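Local coordinates for SNF1-like protein kinase ssp2 (Schizosaccharomyces pombe, PDB 2QRD) that is the C-terminal, adenylate-sensor region of a SNF1-like kinase that probably phosphorylates protein serine and threonine residues as the catalytic subunit of fission yeast AMPK, at residues F15-R20 and F90-K95; Q35-Q40 and V131-S136; M55-S60 and Y77-L82. All coordinates share one frame; numbering follows the deposited sequence.

Interaction 1 of 3, residues F15-R20 and F90-K95; sequences FGVRCR and FMLDVK
Val17 and Leu92 exchange two backbone hydrogen bonds, and the straighter, Leu92 N to Val17 O at 2.8 Å with 174° at the hydrogen, lies in the plane of the acceptor carbonyl. Cys19 and Phe90 form the next hydrogen-bonded pair, with Phe90 N 2.9 Å from Cys19 O. Between them Arg18 faces Met91 in a non-hydrogen-bonded pair. The Cys19 sulfur rests beside the other strand, SG 4.1 Å from Phe90 CB and 4.2 Å from Leu92 CB. This is the antiparallel pairing of strand 17-20, outermost within this chain, with strand 89-101 in the sheet of the adenylate-sensor (KA1-like) domain, whose Cys19, Phe90 and Leu92 face also meets helix 23-37. Met91 goes to the other face: its CG stands anti to the backbone N (chi1 175°), and the chain then bends so that CE lies 3.4 Å from Phe15 O and 3.8 Å from Phe15 CB. Gly16, at positive phi, fits under Met91 CG, its CA 3.1 Å from Leu92 O, where a CB would collide with both. Phe15 joins an antiparallel strand of the SPCC1919.03c chain, continuing the sheet, and Asp93 OD1 is hydrogen-bonded to His63 of that chain.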
loop_
_atom_site.group_PDB
_atom_site.type_symbol
_atom_site.label_atom_id
_atom_site.label_comp_id
_atom_site.label_asym_id
_atom_site.label_seq_id
_atom_site.Cartn_x
_atom_site.Cartn_y
_atom_site.Cartn_z
ATOM N N PHE A 15 -7.423 -11.398 15.793
ATOM C CA PHE A 15 -8.468 -10.437 16.051
ATOM C C PHE A 15 -8.247 -9.891 17.455
ATOM O O PHE A 15 -7.762 -10.611 18.336
ATOM C CB PHE A 15 -9.855 -11.071 15.917
ATOM C CG PHE A 15 -10.361 -11.134 14.497
ATOM C CD1 PHE A 15 -10.510 -12.362 13.845
ATOM C CD2 PHE A 15 -10.679 -9.968 13.802
ATOM C CE1 PHE A 15 -10.977 -12.426 12.524
ATOM C CE2 PHE A 15 -11.142 -10.013 12.482
ATOM C CZ PHE A 15 -11.285 -11.243 11.844
ATOM N N GLY A 16 -8.548 -8.600 17.616
ATOM C CA GLY A 16 -8.575 -7.930 18.895
ATOM C C GLY A 16 -7.218 -7.650 19.499
ATOM O O GLY A 16 -6.213 -7.633 18.796
ATOM N N VAL A 17 -7.235 -7.401 20.808
ATOM C CA VAL A 17 -6.052 -7.309 21.635
ATOM C C VAL A 17 -6.070 -8.381 22.776
ATOM O O VAL A 17 -7.105 -8.691 23.358
ATOM C CB VAL A 17 -5.695 -5.766 22.041
ATOM C CG1 VAL A 17 -6.830 -4.794 21.763
ATOM C CG2 VAL A 17 -5.053 -5.592 23.417
ATOM N N ARG A 18 -4.912 -8.986 23.010
ATOM C CA ARG A 18 -4.753 -10.021 24.026
ATOM C C ARG A 18 -4.708 -9.402 25.413
ATOM O O ARG A 18 -4.118 -8.325 25.612
ATOM C CB ARG A 18 -3.455 -10.817 23.825
ATOM C CG ARG A 18 -3.246 -11.481 22.486
ATOM C CD ARG A 18 -2.290 -12.617 22.685
ATOM N NE ARG A 18 -1.453 -12.919 21.520
ATOM C CZ ARG A 18 -1.805 -13.710 20.500
ATOM N NH1 ARG A 18 -3.022 -14.266 20.451
ATOM N NH2 ARG A 18 -0.941 -13.933 19.513
ATOM N N CYS A 19 -5.340 -10.085 26.360
ATOM C CA CYS A 19 -5.275 -9.690 27.754
ATOM C C CYS A 19 -5.172 -10.919 28.618
ATOM O O CYS A 19 -5.415 -12.029 28.158
ATOM C CB CYS A 19 -6.433 -8.758 28.211
ATOM S SG CYS A 19 -7.788 -8.455 27.099
ATOM N N ARG A 20 -4.774 -10.707 29.858
ATOM C CA ARG A 20 -4.568 -11.783 30.817
ATOM C C ARG A 20 -4.960 -11.293 32.184
ATOM O O ARG A 20 -5.104 -10.089 32.401
ATOM C CB ARG A 20 -3.105 -12.240 30.833
ATOM C CG ARG A 20 -2.764 -13.280 29.761
ATOM C CD ARG A 20 -1.593 -14.146 30.174
ATOM N NE ARG A 20 -0.312 -13.696 29.615
ATOM C CZ ARG A 20 0.860 -13.779 30.255
ATOM N NH1 ARG A 20 1.974 -13.361 29.658
ATOM N NH2 ARG A 20 0.924 -14.262 31.497
ATOM N N PHE A 90 -7.723 -13.692 27.537
ATOM C CA PHE A 90 -8.902 -13.012 27.012
ATOM C C PHE A 90 -8.579 -12.291 25.707
ATOM O O PHE A 90 -7.418 -11.922 25.457
ATOM C CB PHE A 90 -9.468 -12.025 28.050
ATOM C CG PHE A 90 -9.844 -12.667 29.343
ATOM C CD1 PHE A 90 -8.933 -12.736 30.399
ATOM C CD2 PHE A 90 -11.116 -13.222 29.518
ATOM C CE1 PHE A 90 -9.274 -13.355 31.616
ATOM C CE2 PHE A 90 -11.466 -13.827 30.722
ATOM C CZ PHE A 90 -10.529 -13.906 31.769
ATOM N N MET A 91 -9.593 -12.132 24.863
ATOM C CA MET A 91 -9.495 -11.204 23.740
ATOM C C MET A 91 -10.417 -10.018 23.995
ATOM O O MET A 91 -11.580 -10.173 24.429
ATOM C CB MET A 91 -9.853 -11.881 22.399
ATOM C CG MET A 91 -9.891 -10.935 21.203
ATOM S SD MET A 91 -10.869 -11.461 19.786
ATOM C CE MET A 91 -10.021 -12.960 19.255
ATOM N N LEU A 92 -9.895 -8.828 23.750
ATOM C CA LEU A 92 -10.765 -7.681 23.630
ATOM C C LEU A 92 -11.077 -7.493 22.140
ATOM O O LEU A 92 -10.229 -7.072 21.356
ATOM C CB LEU A 92 -10.117 -6.445 24.247
ATOM C CG LEU A 92 -10.923 -5.135 24.288
ATOM C CD1 LEU A 92 -12.180 -5.290 25.198
ATOM C CD2 LEU A 92 -9.985 -4.014 24.765
ATOM N N ASP A 93 -12.289 -7.864 21.751
ATOM C CA ASP A 93 -12.756 -7.676 20.391
ATOM C C ASP A 93 -13.273 -6.214 20.245
ATOM O O ASP A 93 -13.902 -5.664 21.156
ATOM C CB ASP A 93 -13.799 -8.756 20.034
ATOM C CG ASP A 93 -14.408 -8.576 18.628
ATOM O OD1 ASP A 93 -13.685 -8.767 17.597
ATOM O OD2 ASP A 93 -15.622 -8.250 18.562
ATOM N N VAL A 94 -12.948 -5.576 19.115
ATOM C CA VAL A 94 -13.192 -4.145 18.908
ATOM C C VAL A 94 -13.698 -4.001 17.476
ATOM O O VAL A 94 -12.989 -4.371 16.510
ATOM C CB VAL A 94 -11.898 -3.271 19.075
ATOM C CG1 VAL A 94 -12.199 -1.795 18.780
ATOM C CG2 VAL A 94 -11.258 -3.427 20.472
ATOM N N LYS A 95 -14.921 -3.488 17.339
ATOM C CA LYS A 95 -15.563 -3.405 16.047
ATOM C C LYS A 95 -16.210 -2.060 15.732
ATOM O O LYS A 95 -16.737 -1.362 16.605
ATOM C CB LYS A 95 -16.605 -4.512 15.895
ATOM C CG LYS A 95 -17.890 -4.272 16.648
ATOM C CD LYS A 95 -19.044 -5.048 16.060
ATOM C CE LYS A 95 -19.964 -5.483 17.208
ATOM N NZ LYS A 95 -21.411 -5.473 16.879
#

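Interaction 2 of 3, residues Q35-Q40 and V131-S136; sequences QRAGAQ and VCKLFS
Two helices of the adenylate-sensor (KA1-like) domain meet here at their C-terminal ends, where Arg36 and Ala37 of helix 23-37 face Lys133 and Ser136 of helix 123-136. The first helix closes in a Schellman motif with Gly38, at positive phi, as its C-prime residue: Ala39 N bonds to Leu34 O, and Gly38 N bonds weakly to Gln35 O. Just before this turn Arg36 reaches across with NH2, which donates to Ser136 OG at 2.6 Å; the hydroxyl sits 15° out of the guanidinium plane. The same NH2 makes a second, weak bond to Lys133 O, 2.8 Å away but with only 127° at the hydrogen. Lys133 O lies at the guanidinium edge, in its plane, and the one nitrogen thus serves two acceptors in the last turn of helix 123-136. The Lys133 side chain crosses the arginine obliquely and puts its CD over the centre of one guanidinium face, 3.8 Å above the plane. A bend at chi2 (-46°) carries CD there, while CG packs 3.9 Å from Ala37 CB. Lys133 NZ ends 4.4 Å from Arg36 NH1, so the two like charges probably repel somewhat, and solvent at this surface contact is likely to screen them. Ser136 has its OG between its own backbone N and carbonyl carbon, a position from which the hydroxyl receives Arg36 NH2 and gives its own proton to Cys132 O, one turn back, at 2.8 Å.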
loop_
_atom_site.group_PDB
_atom_site.type_symbol
_atom_site.label_atom_id
_atom_site.label_comp_id
_atom_site.label_asym_id
_atom_site.label_seq_id
_atom_site.Cartn_x
_atom_site.Cartn_y
_atom_site.Cartn_z
ATOM N N GLN A 35 -11.514 6.346 28.904
ATOM C CA GLN A 35 -11.660 7.644 29.517
ATOM C C GLN A 35 -10.444 8.541 29.255
ATOM O O GLN A 35 -10.601 9.766 29.104
ATOM C CB GLN A 35 -11.924 7.511 31.018
ATOM C CG GLN A 35 -12.002 8.841 31.723
ATOM C CD GLN A 35 -11.823 8.735 33.202
ATOM O OE1 GLN A 35 -12.786 8.840 33.955
ATOM N NE2 GLN A 35 -10.580 8.547 33.643
ATOM N N ARG A 36 -9.244 7.955 29.222
ATOM C CA ARG A 36 -8.041 8.731 28.874
ATOM C C ARG A 36 -8.046 9.153 27.409
ATOM O O ARG A 36 -7.610 10.251 27.076
ATOM C CB ARG A 36 -6.754 7.976 29.180
ATOM C CG ARG A 36 -6.347 8.004 30.621
ATOM C CD ARG A 36 -4.846 7.878 30.728
ATOM N NE ARG A 36 -4.357 6.612 30.180
ATOM C CZ ARG A 36 -3.112 6.402 29.751
ATOM N NH1 ARG A 36 -2.194 7.375 29.788
ATOM N NH2 ARG A 36 -2.778 5.206 29.292
ATOM N N ALA A 37 -8.565 8.289 26.538
ATOM C CA ALA A 37 -8.669 8.617 25.114
ATOM C C ALA A 37 -9.766 9.648 24.825
ATOM O O ALA A 37 -9.826 10.204 23.730
ATOM C CB ALA A 37 -8.857 7.356 24.277
ATOM N N GLY A 38 -10.598 9.922 25.829
ATOM C CA GLY A 38 -11.729 10.841 25.710
ATOM C C GLY A 38 -13.047 10.250 25.207
ATOM O O GLY A 38 -13.986 10.990 24.960
ATOM N N ALA A 39 -13.114 8.930 25.039
ATOM C CA ALA A 39 -14.319 8.271 24.551
ATOM C C ALA A 39 -15.424 8.347 25.607
ATOM O O ALA A 39 -15.150 8.597 26.776
ATOM C CB ALA A 39 -14.027 6.812 24.179
ATOM N N GLN A 40 -16.667 8.159 25.175
ATOM C CA GLN A 40 -17.802 7.995 26.086
ATOM C C GLN A 40 -18.337 6.609 25.856
ATOM O O GLN A 40 -18.151 6.051 24.797
ATOM C CB GLN A 40 -18.887 9.031 25.837
ATOM C CG GLN A 40 -18.798 10.140 26.806
ATOM C CD GLN A 40 -19.039 11.511 26.207
ATOM O OE1 GLN A 40 -18.175 12.056 25.502
ATOM N NE2 GLN A 40 -20.180 12.085 26.503
ATOM N N VAL A 131 -5.367 1.489 21.854
ATOM C CA VAL A 131 -4.245 0.599 22.096
ATOM C C VAL A 131 -3.127 1.304 22.847
ATOM O O VAL A 131 -2.582 0.743 23.791
ATOM C CB VAL A 131 -3.748 -0.090 20.785
ATOM C CG1 VAL A 131 -2.415 -0.731 20.984
ATOM C CG2 VAL A 131 -4.769 -1.137 20.319
ATOM N N CYS A 132 -2.828 2.551 22.488
ATOM C CA CYS A 132 -1.795 3.309 23.201
ATOM C C CYS A 132 -2.142 3.608 24.654
ATOM O O CYS A 132 -1.259 3.660 25.507
ATOM C CB CYS A 132 -1.442 4.591 22.455
ATOM S SG CYS A 132 -0.560 4.186 20.925
ATOM N N LYS A 133 -3.427 3.804 24.927
ATOM C CA LYS A 133 -3.899 4.038 26.278
ATOM C C LYS A 133 -3.837 2.729 27.058
ATOM O O LYS A 133 -3.366 2.714 28.177
ATOM C CB LYS A 133 -5.335 4.584 26.265
ATOM C CG LYS A 133 -5.496 5.961 25.634
ATOM C CD LYS A 133 -4.413 6.910 26.145
ATOM C CE LYS A 133 -4.581 8.292 25.551
ATOM N NZ LYS A 133 -3.486 9.124 25.998
ATOM N N LEU A 134 -4.301 1.628 26.475
ATOM C CA LEU A 134 -4.153 0.325 27.128
ATOM C C LEU A 134 -2.698 -0.015 27.448
ATOM O O LEU A 134 -2.400 -0.602 28.495
ATOM C CB LEU A 134 -4.801 -0.786 26.309
ATOM C CG LEU A 134 -6.315 -0.729 26.031
ATOM C CD1 LEU A 134 -6.720 -1.687 24.849
ATOM C CD2 LEU A 134 -7.178 -0.996 27.307
ATOM N N PHE A 135 -1.780 0.389 26.580
ATOM C CA PHE A 135 -0.372 0.010 26.744
ATOM C C PHE A 135 0.444 0.946 27.649
ATOM O O PHE A 135 1.525 0.580 28.127
ATOM C CB PHE A 135 0.287 -0.132 25.378
ATOM C CG PHE A 135 -0.160 -1.332 24.609
ATOM C CD1 PHE A 135 0.509 -1.708 23.444
ATOM C CD2 PHE A 135 -1.237 -2.112 25.050
ATOM C CE1 PHE A 135 0.106 -2.826 22.715
ATOM C CE2 PHE A 135 -1.659 -3.236 24.321
ATOM C CZ PHE A 135 -0.969 -3.594 23.149
ATOM N N SER A 136 -0.073 2.143 27.901
ATOM C CA SER A 136 0.651 3.108 28.726
ATOM C C SER A 136 0.049 3.240 30.114
ATOM O O SER A 136 0.613 3.924 30.953
ATOM C CB SER A 136 0.679 4.481 28.057
ATOM O OG SER A 136 -0.646 4.960 27.875
#

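Interaction 3 of 3, residues M55-S60 and Y77-L82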
loop_
_atom_site.group_PDB
_atom_site.type_symbol
_atom_site.label_atom_id
_atom_site.label_comp_id
_atom_site.label_asym_id
_atom_site.label_seq_id
_atom_site.Cartn_x
_atom_site.Cartn_y
_atom_site.Cartn_z
ATOM N N MET A 55 -22.095 -6.910 31.025
ATOM C CA MET A 55 -21.120 -5.912 31.480
ATOM C C MET A 55 -19.827 -5.916 30.648
ATOM O O MET A 55 -19.127 -4.909 30.605
ATOM C CB MET A 55 -20.856 -6.034 33.003
ATOM C CG MET A 55 -19.873 -7.111 33.454
ATOM S SD MET A 55 -19.681 -7.084 35.241
ATOM C CE MET A 55 -18.001 -7.634 35.499
ATOM N N TYR A 56 -19.543 -7.032 29.976
ATOM C CA TYR A 56 -18.344 -7.154 29.112
ATOM C C TYR A 56 -18.549 -6.688 27.660
ATOM O O TYR A 56 -17.642 -6.739 26.867
ATOM C CB TYR A 56 -17.772 -8.575 29.156
ATOM C CG TYR A 56 -17.287 -8.964 30.530
ATOM C CD1 TYR A 56 -17.998 -9.857 31.305
ATOM C CD2 TYR A 56 -16.128 -8.405 31.069
ATOM C CE1 TYR A 56 -17.576 -10.190 32.580
ATOM C CE2 TYR A 56 -15.682 -8.742 32.363
ATOM C CZ TYR A 56 -16.403 -9.644 33.102
ATOM O OH TYR A 56 -15.981 -10.003 34.378
ATOM N N THR A 57 -19.764 -6.245 27.345
ATOM C CA THR A 57 -20.102 -5.554 26.097
ATOM C C THR A 57 -20.205 -4.050 26.411
ATOM O O THR A 57 -21.089 -3.613 27.186
ATOM C CB THR A 57 -21.457 -6.065 25.550
ATOM O OG1 THR A 57 -21.417 -7.488 25.452
ATOM C CG2 THR A 57 -21.782 -5.477 24.181
ATOM N N ILE A 58 -19.271 -3.281 25.847
ATOM C CA ILE A 58 -19.218 -1.825 26.029
ATOM C C ILE A 58 -19.485 -1.164 24.662
ATOM O O ILE A 58 -18.812 -1.499 23.671
ATOM C CB ILE A 58 -17.817 -1.345 26.556
ATOM C CG1 ILE A 58 -17.465 -2.033 27.885
ATOM C CG2 ILE A 58 -17.733 0.196 26.634
ATOM C CD1 ILE A 58 -15.938 -2.038 28.238
ATOM N N LYS A 59 -20.446 -0.230 24.618
ATOM C CA LYS A 59 -20.592 0.619 23.438
ATOM C C LYS A 59 -19.942 1.977 23.691
ATOM O O LYS A 59 -20.188 2.616 24.702
ATOM C CB LYS A 59 -22.054 0.736 22.980
ATOM C CG LYS A 59 -22.639 -0.595 22.510
ATOM C CD LYS A 59 -23.695 -0.428 21.475
ATOM C CE LYS A 59 -24.510 -1.732 21.322
ATOM N NZ LYS A 59 -25.137 -1.901 19.950
ATOM N N SER A 60 -19.097 2.411 22.779
ATOM C CA SER A 60 -18.371 3.650 23.012
ATOM C C SER A 60 -18.627 4.637 21.875
ATOM O O SER A 60 -18.837 4.245 20.715
ATOM C CB SER A 60 -16.865 3.390 23.193
ATOM O OG SER A 60 -16.306 2.867 22.001
ATOM N N TYR A 77 -18.650 5.184 16.335
ATOM C CA TYR A 77 -19.183 4.215 17.294
ATOM C C TYR A 77 -18.416 2.875 17.270
ATOM O O TYR A 77 -18.303 2.199 16.238
ATOM C CB TYR A 77 -20.661 4.029 17.036
ATOM C CG TYR A 77 -21.420 5.334 17.104
ATOM C CD1 TYR A 77 -22.056 5.710 18.272
ATOM C CD2 TYR A 77 -21.512 6.202 15.980
ATOM C CE1 TYR A 77 -22.760 6.911 18.353
ATOM C CE2 TYR A 77 -22.216 7.414 16.055
ATOM C CZ TYR A 77 -22.832 7.758 17.261
ATOM O OH TYR A 77 -23.563 8.920 17.410
ATOM N N ILE A 78 -17.867 2.523 18.423
ATOM C CA ILE A 78 -16.995 1.367 18.556
ATOM C C ILE A 78 -17.562 0.496 19.705
ATOM O O ILE A 78 -17.780 0.970 20.827
ATOM C CB ILE A 78 -15.506 1.824 18.808
ATOM C CG1 ILE A 78 -14.969 2.644 17.623
ATOM C CG2 ILE A 78 -14.568 0.632 19.116
ATOM C CD1 ILE A 78 -13.610 3.333 17.837
ATOM N N GLU A 79 -17.837 -0.761 19.418
ATOM C CA GLU A 79 -18.278 -1.688 20.459
ATOM C C GLU A 79 -17.152 -2.642 20.858
ATOM O O GLU A 79 -16.484 -3.234 20.011
ATOM C CB GLU A 79 -19.482 -2.461 19.970
ATOM C CG GLU A 79 -20.007 -3.474 20.948
ATOM C CD GLU A 79 -21.079 -4.367 20.335
ATOM O OE1 GLU A 79 -21.796 -3.896 19.409
ATOM O OE2 GLU A 79 -21.197 -5.541 20.779
ATOM N N LEU A 80 -16.936 -2.776 22.162
ATOM C CA LEU A 80 -15.885 -3.644 22.689
ATOM C C LEU A 80 -16.519 -4.869 23.278
ATOM O O LEU A 80 -17.577 -4.785 23.859
ATOM C CB LEU A 80 -15.071 -2.955 23.769
ATOM C CG LEU A 80 -14.403 -1.583 23.577
ATOM C CD1 LEU A 80 -13.365 -1.603 22.496
ATOM C CD2 LEU A 80 -15.384 -0.451 23.379
ATOM N N GLN A 81 -15.869 -6.008 23.116
ATOM C CA GLN A 81 -16.381 -7.256 23.661
ATOM C C GLN A 81 -15.246 -8.096 24.240
ATOM O O GLN A 81 -14.342 -8.491 23.518
ATOM C CB GLN A 81 -17.121 -8.042 22.580
ATOM C CG GLN A 81 -17.707 -9.376 23.035
ATOM C CD GLN A 81 -18.786 -9.221 24.074
ATOM O OE1 GLN A 81 -19.876 -8.740 23.787
ATOM N NE2 GLN A 81 -18.492 -9.648 25.291
ATOM N N LEU A 82 -15.300 -8.356 25.537
ATOM C CA LEU A 82 -14.356 -9.261 26.161
ATOM C C LEU A 82 -14.836 -10.720 26.019
ATOM O O LEU A 82 -16.019 -11.034 26.215
ATOM C CB LEU A 82 -14.073 -8.880 27.639
ATOM C CG LEU A 82 -12.757 -9.396 28.280
ATOM C CD1 LEU A 82 -11.516 -8.659 27.746
ATOM C CD2 LEU A 82 -12.750 -9.356 29.799
HETATM O O HOH W 1 -20.704 -9.570 27.296
#
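From Gln81 CB, on the same sheet face as Thr57, CG runs anti to the backbone N (chi1 -180°); a bend at chi2 (64°) turns Gln81 CD toward the neighbouring strand, 3.4 Å from Thr57 OG1. Gln81 OE1 accepts the proton of Thr57 OG1 at 2.6 Å, the donor tilted 22° from the plane of the amide carbonyl. Gln81 NE2 donates to Leu82 O at 3.0 Å, with that oxygen in the amide plane, and also to a water that in turn donates to Thr57 OG1. Both ends of the amide are thus fixed, which settles its rotation. An alanine here would probably leave the Thr57 hydroxyl without its acceptor and the water without its NE2 donor.

The strands that carry these residues, 57-63 and 74-84, are antiparallel neighbours in the sheet of the adenylate-sensor domain; the axes of 57-60 and 77-82 approach to 4.6 Å. Ile58 and Leu80 form a hydrogen-bonded pair, as do Ser60 and Ile78, and these four point to the face covered by helices 23-37 and 123-136. On that face Ser60 OG donates to Ile78 O at 2.7 Å. Ser60 N bonds to the same carbonyl, the two donors arriving from opposite faces of its plane, and Trp62 NE1 is also hydrogen-bonded to Ser60 OG.

On the Gln81 face, Glu79 OE2 lies 3.5 Å from Thr57 CG2. OE1 makes a long salt bridge to Lys59 NZ, whereas its stronger partner is Lys95 on strand 89-101. At the start of the pairing, Tyr56 CD2 meets Leu82 CD2 at 3.7 Å, and Tyr56 OH bonds to Pro26 O of the SPCC1919.03c chain.

Interactions 1 and 3 belong to one antiparallel sheet, in the order 17-20, 89-101, 74-84, 57-63, 40-41, with centres 11 Å apart. Strands 74-84 and 89-101 join them through a probable hydrogen bond, Asp93 N to Gln81 O, and through Val94 packing on Ile78 and Leu80. Interaction 2 links the two helices lying against one face of this sheet, its centre about 15 Å from that of interaction 1 and 14 Å from that of interaction 3; Leu92 touching Leu134 connects it to the sheet. Along the chain the segments of interactions 1 and 2 alternate, while interaction 3 is nested within both loops. Sequence-distant segments thus close one compact domain, bordered by the SPCC1919.03c chain.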